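Alginase (Pseudoalteromonas, PDB 4Q8K) probably cleaves the polysaccharide alginate by β-elimination, as a bacterial lyase of polysaccharide lyase family 18. Local coordinates at residues A[152-163]-A[188-197]; A[178-187]-A[337-347]. All coordinates share one frame; numbering follows the deposited sequence.

In the fold
Strand 186-193 is the element that the two contacts share, and it illustrates how one strand can serve separate neighbours along its length. In contact 1 its later part pairs with strand 154-157 inside an antiparallel sheet; in contact 2 its first residues, with the loop leading into it, meet helix 340-349. The centres lie about 18 Å apart. Along the chain the segments alternate, 152-163, 178-187, 188-197 and 337-347, so the contacts cross along the chain and bring residues far apart in sequence to the same strand. The two contacts touch where the loop at His179 meets Gly158 and Arg188, and they share one sulfate ion, held by Arg188 and Thr181.

Contact 1: residues A[152-163]-A[188-197]; sequences SIFDLEGDNPNP and RHEYKVKESL. With SO4 (sulfate ion), chain D.
Phe154 to Glu157 run antiparallel to Val193 to Glu190, the axes of the two short strands 4.3 Å apart at 150°, as neighbours in a sheet consistent with the concanavalin-like β-sandwich of alginate lyases. The hydrogen-bonded pairs Asp155-Lys192 and Glu157-Glu190 exchange two backbone bonds each, Asp155 N reaching Lys192 O at 2.8 Å. The principle illustrated is the division of labour between the faces of a sheet. On the apolar one, Leu156 holds CG anti to its amide nitrogen (chi1 176°), which brings CD1 over one face of the Tyr191 ring, 4.1 Å from its centroid. Pro163 CG packs at the phenol end, 3.5 Å from Tyr191 OH. The opposite face carries charge. Glu157 and Glu190 extend side by side, with Glu157 OE2 2.5 Å from Glu190 OE1, and Lys318 forms a salt bridge with Glu190. Arg188 NH1 makes a salt bridge to Glu157 OE1 at 3.1 Å, on its syn side but out of the carboxylate plane, the guanidinium standing 82° to the carboxylate. The guanidinium edge also meets a sulfate, probably from the crystallisation liquor, NH1 donating to O3 at 2.9 Å and NH2 to O4. A methionine in place of Arg188 would probably leave Glu157 without its salt-bridge mate and the sulfate without these two donors. One water accepts from Lys192 NZ and donates to Glu157 OE1, 2.8 Å away.

Contact 2: residues A[178-187]-A[337-347]; sequences QHITPNGNGW and AGNSNSFKNCF. With SO4 (sulfate ion), chain D.
Helix 340-349 packs against the start of strand 186-193 and the loop before it, in what is probably a concanavalin-like β-sandwich, and here aromatic residues meet glycine backbone and one another. Trp187 illustrates how one side chain can combine packing with a directed bond. Phe343 CB sits over one face of the indole, 4.1 Å from the centroid of the five-membered ring, while Gln178 CB covers the other face. At the indole edge Trp187 NE1 donates to Ser340 OG at 3.2 Å, tilted 16° from the ring plane; the same hydroxyl meets a water that donates to Gln178 O. Farther along the helix, Trp187 CH2 rests 3.5 Å from Lys344 CA, and Trp187 CE3 touches Phe347 CD2 at 3.7 Å, the two rings inclined by 44°. Phe343 has CG anti to its own carbonyl carbon (chi1 -60°), which sends the ring out to the strand, where Gly186 CA lies over its face 4.0 Å from the centroid. Gly186, with no side chain, lets its CA lie this close on the ring. Cys346 of the helix is disulfide-bonded to Cys334, in the loop before it. Ile180 CD1 packs on Gly338 O just ahead of the helix. One water bridges the two segments, donating to Thr181 O and Gly184 O and accepting from Gly338 N at 2.6 Å.

Contact 1: residues A[152-163]-A[188-197]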
loop_
_atom_site.group_PDB
_atom_site.type_symbol
_atom_site.label_atom_id
_atom_site.label_comp_id
_atom_site.label_asym_id
_atom_site.label_seq_id
_atom_site.Cartn_x
_atom_site.Cartn_y
_atom_site.Cartn_z
ATOM N N SER A 152 19.798 -0.128 0.640
ATOM C CA SER A 152 20.433 1.181 0.798
ATOM C C SER A 152 19.427 2.269 1.183
ATOM O O SER A 152 19.764 3.216 1.894
ATOM C CB SER A 152 21.225 1.578 -0.455
ATOM O OG SER A 152 20.401 1.624 -1.601
ATOM N N ILE A 153 18.187 2.117 0.725
ATOM C CA ILE A 153 17.123 3.053 1.076
ATOM C C ILE A 153 16.009 2.364 1.877
ATOM O O ILE A 153 15.550 2.908 2.889
ATOM C CB ILE A 153 16.502 3.715 -0.181
ATOM C CG1 ILE A 153 17.500 4.678 -0.834
ATOM C CG2 ILE A 153 15.238 4.457 0.188
ATOM C CD1 ILE A 153 16.949 5.414 -2.065
ATOM N N PHE A 154 15.602 1.182 1.423
ATOM C CA PHE A 154 14.442 0.480 1.991
ATOM C C PHE A 154 14.792 -0.632 2.966
ATOM O O PHE A 154 15.688 -1.426 2.705
ATOM C CB PHE A 154 13.570 -0.106 0.878
ATOM C CG PHE A 154 12.878 0.939 0.047
ATOM C CD1 PHE A 154 11.665 1.472 0.451
ATOM C CD2 PHE A 154 13.458 1.405 -1.121
ATOM C CE1 PHE A 154 11.029 2.449 -0.302
ATOM C CE2 PHE A 154 12.834 2.383 -1.881
ATOM C CZ PHE A 154 11.612 2.904 -1.469
ATOM N N ASP A 155 14.041 -0.682 4.065
ATOM C CA ASP A 155 14.071 -1.796 5.023
ATOM C C ASP A 155 12.922 -2.739 4.722
ATOM O O ASP A 155 11.834 -2.290 4.355
ATOM C CB ASP A 155 13.892 -1.292 6.447
ATOM C CG ASP A 155 15.157 -0.693 7.017
ATOM O OD1 ASP A 155 16.240 -0.992 6.486
ATOM O OD2 ASP A 155 15.070 0.072 7.994
ATOM N N LEU A 156 13.149 -4.038 4.900
ATOM C CA LEU A 156 12.127 -5.043 4.608
ATOM C C LEU A 156 11.288 -5.390 5.838
ATOM O O LEU A 156 11.816 -5.554 6.930
ATOM C CB LEU A 156 12.769 -6.309 4.030
ATOM C CG LEU A 156 11.837 -7.500 3.761
ATOM C CD1 LEU A 156 10.782 -7.118 2.728
ATOM C CD2 LEU A 156 12.624 -8.722 3.290
ATOM N N GLU A 157 9.975 -5.484 5.642
ATOM C CA GLU A 157 9.048 -5.922 6.679
ATOM C C GLU A 157 8.444 -7.228 6.204
ATOM O O GLU A 157 7.632 -7.240 5.278
ATOM C CB GLU A 157 7.922 -4.898 6.889
ATOM C CG GLU A 157 8.368 -3.511 7.303
ATOM C CD GLU A 157 7.247 -2.501 7.166
ATOM O OE1 GLU A 157 6.575 -2.198 8.177
ATOM O OE2 GLU A 157 7.040 -2.020 6.037
ATOM N N GLY A 158 8.841 -8.328 6.840
ATOM C CA GLY A 158 8.438 -9.647 6.394
ATOM C C GLY A 158 9.572 -10.314 5.641
ATOM O O GLY A 158 9.664 -10.224 4.417
ATOM N N ASP A 159 10.435 -10.979 6.383
ATOM C CA ASP A 159 11.662 -11.516 5.864
ATOM C C ASP A 159 11.471 -12.709 4.956
ATOM O O ASP A 159 12.203 -12.912 4.028
ATOM C CB ASP A 159 12.579 -11.908 7.027
ATOM C CG ASP A 159 13.102 -10.745 7.755
ATOM O OD1 ASP A 159 13.616 -9.856 7.118
ATOM O OD2 ASP A 159 13.002 -10.695 8.960
ATOM N N ASN A 160 10.468 -13.507 5.251
ATOM C CA ASN A 160 10.243 -14.687 4.450
ATOM C C ASN A 160 8.832 -14.914 4.011
ATOM O O ASN A 160 7.967 -14.904 4.802
ATOM C CB ASN A 160 10.765 -15.934 5.152
ATOM C CG ASN A 160 10.902 -17.098 4.194
ATOM O OD1 ASN A 160 11.953 -17.315 3.592
ATOM N ND2 ASN A 160 9.837 -17.834 4.032
ATOM N N PRO A 161 8.654 -15.150 2.736
ATOM C CA PRO A 161 9.782 -15.222 1.808
ATOM C C PRO A 161 10.222 -13.831 1.364
ATOM O O PRO A 161 9.463 -12.865 1.488
ATOM C CB PRO A 161 9.196 -15.974 0.620
ATOM C CG PRO A 161 7.757 -15.554 0.615
ATOM C CD PRO A 161 7.372 -15.432 2.066
ATOM N N ASN A 162 11.442 -13.730 0.855
ATOM C CA ASN A 162 11.922 -12.460 0.334
ATOM C C ASN A 162 11.120 -12.088 -0.915
ATOM O O ASN A 162 10.778 -12.953 -1.723
ATOM C CB ASN A 162 13.429 -12.517 0.040
ATOM C CG ASN A 162 14.000 -11.162 -0.360
ATOM O OD1 ASN A 162 13.921 -10.762 -1.522
ATOM N ND2 ASN A 162 14.583 -10.450 0.605
ATOM N N PRO A 163 10.797 -10.794 -1.063
ATOM C CA PRO A 163 10.001 -10.341 -2.207
ATOM C C PRO A 163 10.696 -10.537 -3.553
ATOM O O PRO A 163 10.012 -10.703 -4.560
ATOM C CB PRO A 163 9.811 -8.848 -1.919
ATOM C CG PRO A 163 9.870 -8.747 -0.441
ATOM C CD PRO A 163 10.926 -9.749 -0.036
ATOM N N ARG A 188 1.349 -7.828 6.841
ATOM C CA ARG A 188 2.001 -7.102 5.753
ATOM C C ARG A 188 3.237 -7.791 5.196
ATOM O O ARG A 188 3.882 -8.616 5.861
ATOM C CB ARG A 188 2.356 -5.667 6.167
ATOM C CG ARG A 188 3.634 -5.569 6.990
ATOM C CD ARG A 188 3.831 -4.186 7.566
ATOM N NE ARG A 188 2.718 -3.784 8.419
ATOM C CZ ARG A 188 2.654 -2.638 9.085
ATOM N NH1 ARG A 188 3.639 -1.748 8.997
ATOM N NH2 ARG A 188 1.596 -2.377 9.843
ATOM N N HIS A 189 3.551 -7.429 3.958
ATOM C CA HIS A 189 4.809 -7.774 3.314
ATOM C C HIS A 189 5.165 -6.513 2.535
ATOM O O HIS A 189 4.517 -6.203 1.539
ATOM C CB HIS A 189 4.617 -8.938 2.368
ATOM C CG HIS A 189 5.865 -9.727 2.121
ATOM N ND1 HIS A 189 5.946 -10.702 1.158
ATOM C CD2 HIS A 189 7.083 -9.671 2.714
ATOM C CE1 HIS A 189 7.161 -11.234 1.173
ATOM N NE2 HIS A 189 7.866 -10.628 2.109
ATOM N N GLU A 190 6.178 -5.782 2.994
ATOM C CA GLU A 190 6.302 -4.377 2.634
ATOM C C GLU A 190 7.734 -3.863 2.769
ATOM O O GLU A 190 8.507 -4.350 3.608
ATOM C CB GLU A 190 5.397 -3.608 3.593
ATOM C CG GLU A 190 5.236 -2.133 3.374
ATOM C CD GLU A 190 4.253 -1.560 4.373
ATOM O OE1 GLU A 190 4.641 -1.328 5.543
ATOM O OE2 GLU A 190 3.084 -1.367 3.995
ATOM N N TYR A 191 8.076 -2.874 1.945
ATOM C CA TYR A 191 9.335 -2.155 2.093
ATOM C C TYR A 191 9.039 -0.755 2.620
ATOM O O TYR A 191 8.008 -0.170 2.284
ATOM C CB TYR A 191 10.051 -2.026 0.750
ATOM C CG TYR A 191 10.735 -3.275 0.243
ATOM C CD1 TYR A 191 11.913 -3.731 0.823
ATOM C CD2 TYR A 191 10.223 -3.979 -0.842
ATOM C CE1 TYR A 191 12.547 -4.856 0.344
ATOM C CE2 TYR A 191 10.843 -5.107 -1.322
ATOM C CZ TYR A 191 12.008 -5.541 -0.726
ATOM O OH TYR A 191 12.627 -6.670 -1.202
ATOM N N LYS A 192 9.944 -0.209 3.430
ATOM C CA LYS A 192 9.777 1.138 3.963
ATOM C C LYS A 192 11.085 1.925 3.914
ATOM O O LYS A 192 12.152 1.378 4.171
ATOM C CB LYS A 192 9.264 1.085 5.404
ATOM C CG LYS A 192 10.137 0.238 6.330
ATOM C CD LYS A 192 9.700 0.345 7.780
ATOM C CE LYS A 192 10.599 -0.530 8.672
ATOM N NZ LYS A 192 10.211 -0.414 10.111
ATOM N N VAL A 193 11.007 3.210 3.582
ATOM C CA VAL A 193 12.200 4.043 3.644
ATOM C C VAL A 193 12.767 3.993 5.059
ATOM O O VAL A 193 12.050 4.223 6.036
ATOM C CB VAL A 193 11.900 5.500 3.245
ATOM C CG1 VAL A 193 13.130 6.390 3.448
ATOM C CG2 VAL A 193 11.407 5.580 1.792
ATOM N N LYS A 194 14.048 3.752 5.178
ATOM C CA LYS A 194 14.640 3.596 6.481
ATOM C C LYS A 194 14.673 4.823 7.338
ATOM O O LYS A 194 14.737 5.903 6.861
ATOM C CB LYS A 194 16.006 2.970 6.348
ATOM C CG LYS A 194 17.054 3.919 5.865
ATOM C CD LYS A 194 18.434 3.271 5.861
ATOM C CE LYS A 194 18.546 2.193 4.835
ATOM N NZ LYS A 194 19.898 1.605 4.822
ATOM N N GLU A 195 14.626 4.622 8.624
ATOM C CA GLU A 195 14.489 5.709 9.572
ATOM C C GLU A 195 15.487 6.853 9.365
ATOM O O GLU A 195 15.126 8.021 9.497
ATOM C CB GLU A 195 14.618 5.154 10.987
ATOM C CG GLU A 195 14.062 6.051 12.072
ATOM C CD GLU A 195 14.084 5.364 13.424
ATOM O OE1 GLU A 195 15.016 4.567 13.662
ATOM O OE2 GLU A 195 13.165 5.605 14.238
ATOM N N SER A 196 16.736 6.515 9.047
ATOM C CA SER A 196 17.797 7.522 9.053
ATOM C C SER A 196 17.657 8.519 7.913
ATOM O O SER A 196 18.202 9.620 7.979
ATOM C CB SER A 196 19.188 6.876 9.025
ATOM O OG SER A 196 19.434 6.203 7.801
ATOM N N LEU A 197 16.921 8.134 6.875
ATOM C CA LEU A 197 16.786 8.979 5.692
ATOM C C LEU A 197 15.545 9.854 5.744
ATOM O O LEU A 197 15.367 10.732 4.903
ATOM C CB LEU A 197 16.742 8.136 4.420
ATOM C CG LEU A 197 17.936 7.248 4.066
ATOM C CD1 LEU A 197 17.598 6.429 2.838
ATOM C CD2 LEU A 197 19.182 8.084 3.825
HETATM S S SO4 D . 2.390 0.828 11.885
HETATM O O1 SO4 D . 3.051 1.311 13.099
HETATM O O2 SO4 D . 1.612 1.926 11.307
HETATM O O3 SO4 D . 3.406 0.352 10.949
HETATM O O4 SO4 D . 1.491 -0.264 12.230
HETATM O O HOH W 1 14.044 1.908 9.492
HETATM O O HOH W 2 7.654 -1.584 10.720
HETATM O O HOH W 3 14.771 -7.494 -0.064
#

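Contact 2: residues A[178-187]-A[337-347]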
loop_
_atom_site.group_PDB
_atom_site.type_symbol
_atom_site.label_atom_id
_atom_site.label_comp_id
_atom_site.label_asym_id
_atom_site.label_seq_id
_atom_site.Cartn_x
_atom_site.Cartn_y
_atom_site.Cartn_z
ATOM N N GLN A 178 3.291 -12.708 6.815
ATOM C CA GLN A 178 2.556 -12.551 8.069
ATOM C C GLN A 178 3.209 -11.548 9.025
ATOM O O GLN A 178 3.234 -11.743 10.237
ATOM C CB GLN A 178 2.361 -13.926 8.751
ATOM C CG GLN A 178 1.813 -15.001 7.801
ATOM C CD GLN A 178 1.675 -16.395 8.432
ATOM O OE1 GLN A 178 1.182 -17.325 7.794
ATOM N NE2 GLN A 178 2.120 -16.539 9.669
ATOM N N HIS A 179 3.734 -10.455 8.491
ATOM C CA HIS A 179 4.435 -9.522 9.354
ATOM C C HIS A 179 3.485 -8.608 10.104
ATOM O O HIS A 179 2.566 -8.046 9.518
ATOM C CB HIS A 179 5.437 -8.695 8.549
ATOM C CG HIS A 179 6.459 -8.021 9.403
ATOM N ND1 HIS A 179 7.599 -8.665 9.839
ATOM C CD2 HIS A 179 6.496 -6.780 9.938
ATOM C CE1 HIS A 179 8.307 -7.837 10.586
ATOM N NE2 HIS A 179 7.661 -6.687 10.661
ATOM N N ILE A 180 3.705 -8.455 11.406
ATOM C CA ILE A 180 2.897 -7.536 12.200
ATOM C C ILE A 180 3.700 -6.460 12.929
ATOM O O ILE A 180 4.931 -6.525 13.012
ATOM C CB ILE A 180 2.029 -8.272 13.255
ATOM C CG1 ILE A 180 2.914 -8.936 14.310
ATOM C CG2 ILE A 180 1.105 -9.284 12.603
ATOM C CD1 ILE A 180 2.126 -9.462 15.496
ATOM N N THR A 181 2.972 -5.480 13.465
ATOM C CA THR A 181 3.524 -4.410 14.283
ATOM C C THR A 181 2.582 -4.192 15.460
ATOM O O THR A 181 1.481 -4.742 15.475
ATOM C CB THR A 181 3.600 -3.094 13.487
ATOM O OG1 THR A 181 2.272 -2.711 13.119
ATOM C CG2 THR A 181 4.436 -3.275 12.234
ATOM N N PRO A 182 2.993 -3.379 16.450
ATOM C CA PRO A 182 2.127 -3.182 17.618
ATOM C C PRO A 182 0.757 -2.602 17.264
ATOM O O PRO A 182 -0.232 -2.999 17.873
ATOM C CB PRO A 182 2.916 -2.187 18.475
ATOM C CG PRO A 182 4.350 -2.450 18.098
ATOM C CD PRO A 182 4.324 -2.769 16.637
ATOM N N ASN A 183 0.710 -1.694 16.291
ATOM C CA ASN A 183 -0.522 -0.976 15.957
ATOM C C ASN A 183 -1.225 -1.470 14.689
ATOM O O ASN A 183 -2.323 -1.011 14.363
ATOM C CB ASN A 183 -0.239 0.520 15.817
ATOM C CG ASN A 183 0.170 1.168 17.129
ATOM O OD1 ASN A 183 -0.252 0.743 18.201
ATOM N ND2 ASN A 183 0.989 2.214 17.045
ATOM N N GLY A 184 -0.596 -2.396 13.972
ATOM C CA GLY A 184 -1.118 -2.835 12.689
ATOM C C GLY A 184 -2.486 -3.478 12.796
ATOM O O GLY A 184 -2.859 -3.982 13.859
ATOM N N ASN A 185 -3.133 -3.600 11.665
ATOM C CA ASN A 185 -4.476 -4.116 11.624
ATOM C C ASN A 185 -4.571 -5.152 10.509
ATOM O O ASN A 185 -5.450 -5.160 9.703
ATOM C CB ASN A 185 -5.516 -2.970 11.529
ATOM C CG ASN A 185 -4.908 -1.674 11.003
ATOM O OD1 ASN A 185 -4.492 -1.620 9.858
ATOM N ND2 ASN A 185 -4.699 -0.701 11.890
ATOM N N GLY A 186 -3.595 -6.027 10.488
ATOM C CA GLY A 186 -3.559 -7.066 9.485
ATOM C C GLY A 186 -2.194 -7.705 9.393
ATOM O O GLY A 186 -1.445 -7.742 10.372
ATOM N N TRP A 187 -1.883 -8.217 8.213
ATOM C CA TRP A 187 -0.582 -8.808 7.939
ATOM C C TRP A 187 0.036 -8.031 6.803
ATOM O O TRP A 187 -0.675 -7.628 5.887
ATOM C CB TRP A 187 -0.740 -10.249 7.490
ATOM C CG TRP A 187 -0.755 -11.239 8.606
ATOM C CD1 TRP A 187 -0.364 -11.032 9.901
ATOM C CD2 TRP A 187 -1.204 -12.588 8.530
ATOM N NE1 TRP A 187 -0.525 -12.189 10.633
ATOM C CE2 TRP A 187 -1.029 -13.160 9.808
ATOM C CE3 TRP A 187 -1.711 -13.381 7.496
ATOM C CZ2 TRP A 187 -1.376 -14.477 10.086
ATOM C CZ3 TRP A 187 -2.040 -14.692 7.768
ATOM C CH2 TRP A 187 -1.866 -15.229 9.053
ATOM N N ALA A 337 -4.825 -6.043 17.856
ATOM C CA ALA A 337 -3.516 -5.450 17.595
ATOM C C ALA A 337 -2.408 -6.245 18.280
ATOM O O ALA A 337 -2.515 -6.592 19.458
ATOM C CB ALA A 337 -3.491 -4.007 18.061
ATOM N N GLY A 338 -1.351 -6.539 17.530
ATOM C CA GLY A 338 -0.209 -7.252 18.076
ATOM C C GLY A 338 -0.396 -8.751 18.178
ATOM O O GLY A 338 0.520 -9.468 18.569
ATOM N N ASN A 339 -1.583 -9.231 17.816
ATOM C CA ASN A 339 -1.905 -10.648 17.945
ATOM C C ASN A 339 -1.982 -11.320 16.588
ATOM O O ASN A 339 -3.033 -11.308 15.946
ATOM C CB ASN A 339 -3.244 -10.800 18.676
ATOM C CG ASN A 339 -3.587 -12.246 18.993
ATOM O OD1 ASN A 339 -4.326 -12.510 19.943
ATOM N ND2 ASN A 339 -3.075 -13.183 18.198
ATOM N N SER A 340 -0.878 -11.907 16.144
ATOM C CA SER A 340 -0.799 -12.466 14.802
ATOM C C SER A 340 -1.825 -13.575 14.569
ATOM O O SER A 340 -2.380 -13.703 13.477
ATOM C CB SER A 340 0.607 -12.983 14.513
ATOM O OG SER A 340 0.685 -13.551 13.215
ATOM N N ASN A 341 -2.057 -14.385 15.595
ATOM C CA ASN A 341 -3.029 -15.465 15.486
ATOM C C ASN A 341 -4.442 -14.902 15.251
ATOM O O ASN A 341 -5.248 -15.501 14.530
ATOM C CB ASN A 341 -2.994 -16.377 16.727
ATOM C CG ASN A 341 -1.890 -17.439 16.659
ATOM O OD1 ASN A 341 -1.725 -18.237 17.587
ATOM N ND2 ASN A 341 -1.141 -17.456 15.567
ATOM N N SER A 342 -4.746 -13.763 15.859
ATOM C CA SER A 342 -6.050 -13.143 15.634
ATOM C C SER A 342 -6.258 -12.822 14.149
ATOM O O SER A 342 -7.349 -13.015 13.609
ATOM C CB SER A 342 -6.269 -11.904 16.509
ATOM O OG SER A 342 -5.534 -10.782 16.038
ATOM N N PHE A 343 -5.209 -12.351 13.481
ATOM C CA PHE A 343 -5.326 -12.017 12.064
ATOM C C PHE A 343 -5.377 -13.268 11.206
ATOM O O PHE A 343 -6.089 -13.329 10.205
ATOM C CB PHE A 343 -4.185 -11.079 11.633
ATOM C CG PHE A 343 -4.177 -9.782 12.380
ATOM C CD1 PHE A 343 -5.332 -9.018 12.474
ATOM C CD2 PHE A 343 -3.033 -9.343 13.030
ATOM C CE1 PHE A 343 -5.348 -7.835 13.174
ATOM C CE2 PHE A 343 -3.038 -8.165 13.737
ATOM C CZ PHE A 343 -4.198 -7.400 13.808
ATOM N N LYS A 344 -4.633 -14.263 11.618
ATOM C CA LYS A 344 -4.766 -15.556 11.029
ATOM C C LYS A 344 -6.212 -15.990 10.935
ATOM O O LYS A 344 -6.654 -16.399 9.926
ATOM C CB LYS A 344 -4.020 -16.582 11.862
ATOM C CG LYS A 344 -4.035 -17.935 11.226
ATOM C CD LYS A 344 -3.375 -18.991 12.089
ATOM C CE LYS A 344 -3.329 -20.286 11.338
ATOM N NZ LYS A 344 -4.602 -20.957 11.569
ATOM N N ASN A 345 -6.893 -15.951 12.046
ATOM C CA ASN A 345 -8.281 -16.384 12.119
ATOM C C ASN A 345 -9.192 -15.462 11.332
ATOM O O ASN A 345 -10.107 -15.919 10.654
ATOM C CB ASN A 345 -8.753 -16.470 13.566
ATOM C CG ASN A 345 -8.125 -17.636 14.313
ATOM O OD1 ASN A 345 -7.494 -18.504 13.713
ATOM N ND2 ASN A 345 -8.291 -17.655 15.624
ATOM N N CYS A 346 -8.927 -14.160 11.408
ATOM C CA CYS A 346 -9.707 -13.207 10.625
ATOM C C CYS A 346 -9.651 -13.512 9.128
ATOM O O CYS A 346 -10.683 -13.589 8.467
ATOM C CB CYS A 346 -9.215 -11.793 10.893
ATOM S SG CYS A 346 -9.675 -11.166 12.497
ATOM N N PHE A 347 -8.448 -13.686 8.588
ATOM C CA PHE A 347 -8.311 -13.915 7.155
ATOM C C PHE A 347 -8.931 -15.242 6.735
ATOM O O PHE A 347 -9.463 -15.363 5.634
ATOM C CB PHE A 347 -6.857 -13.764 6.692
ATOM C CG PHE A 347 -6.344 -12.352 6.797
ATOM C CD1 PHE A 347 -7.058 -11.306 6.230
ATOM C CD2 PHE A 347 -5.171 -12.067 7.488
ATOM C CE1 PHE A 347 -6.600 -10.000 6.334
ATOM C CE2 PHE A 347 -4.709 -10.775 7.597
ATOM C CZ PHE A 347 -5.420 -9.735 7.015
HETATM S S SO4 D . 2.390 0.828 11.885
HETATM O O1 SO4 D . 3.051 1.311 13.099
HETATM O O2 SO4 D . 1.612 1.926 11.307
HETATM O O3 SO4 D . 3.406 0.352 10.949
HETATM O O4 SO4 D . 1.491 -0.264 12.230
HETATM O O HOH W 4 3.218 -12.938 12.544
HETATM O O HOH W 5 -1.059 -5.551 15.152
#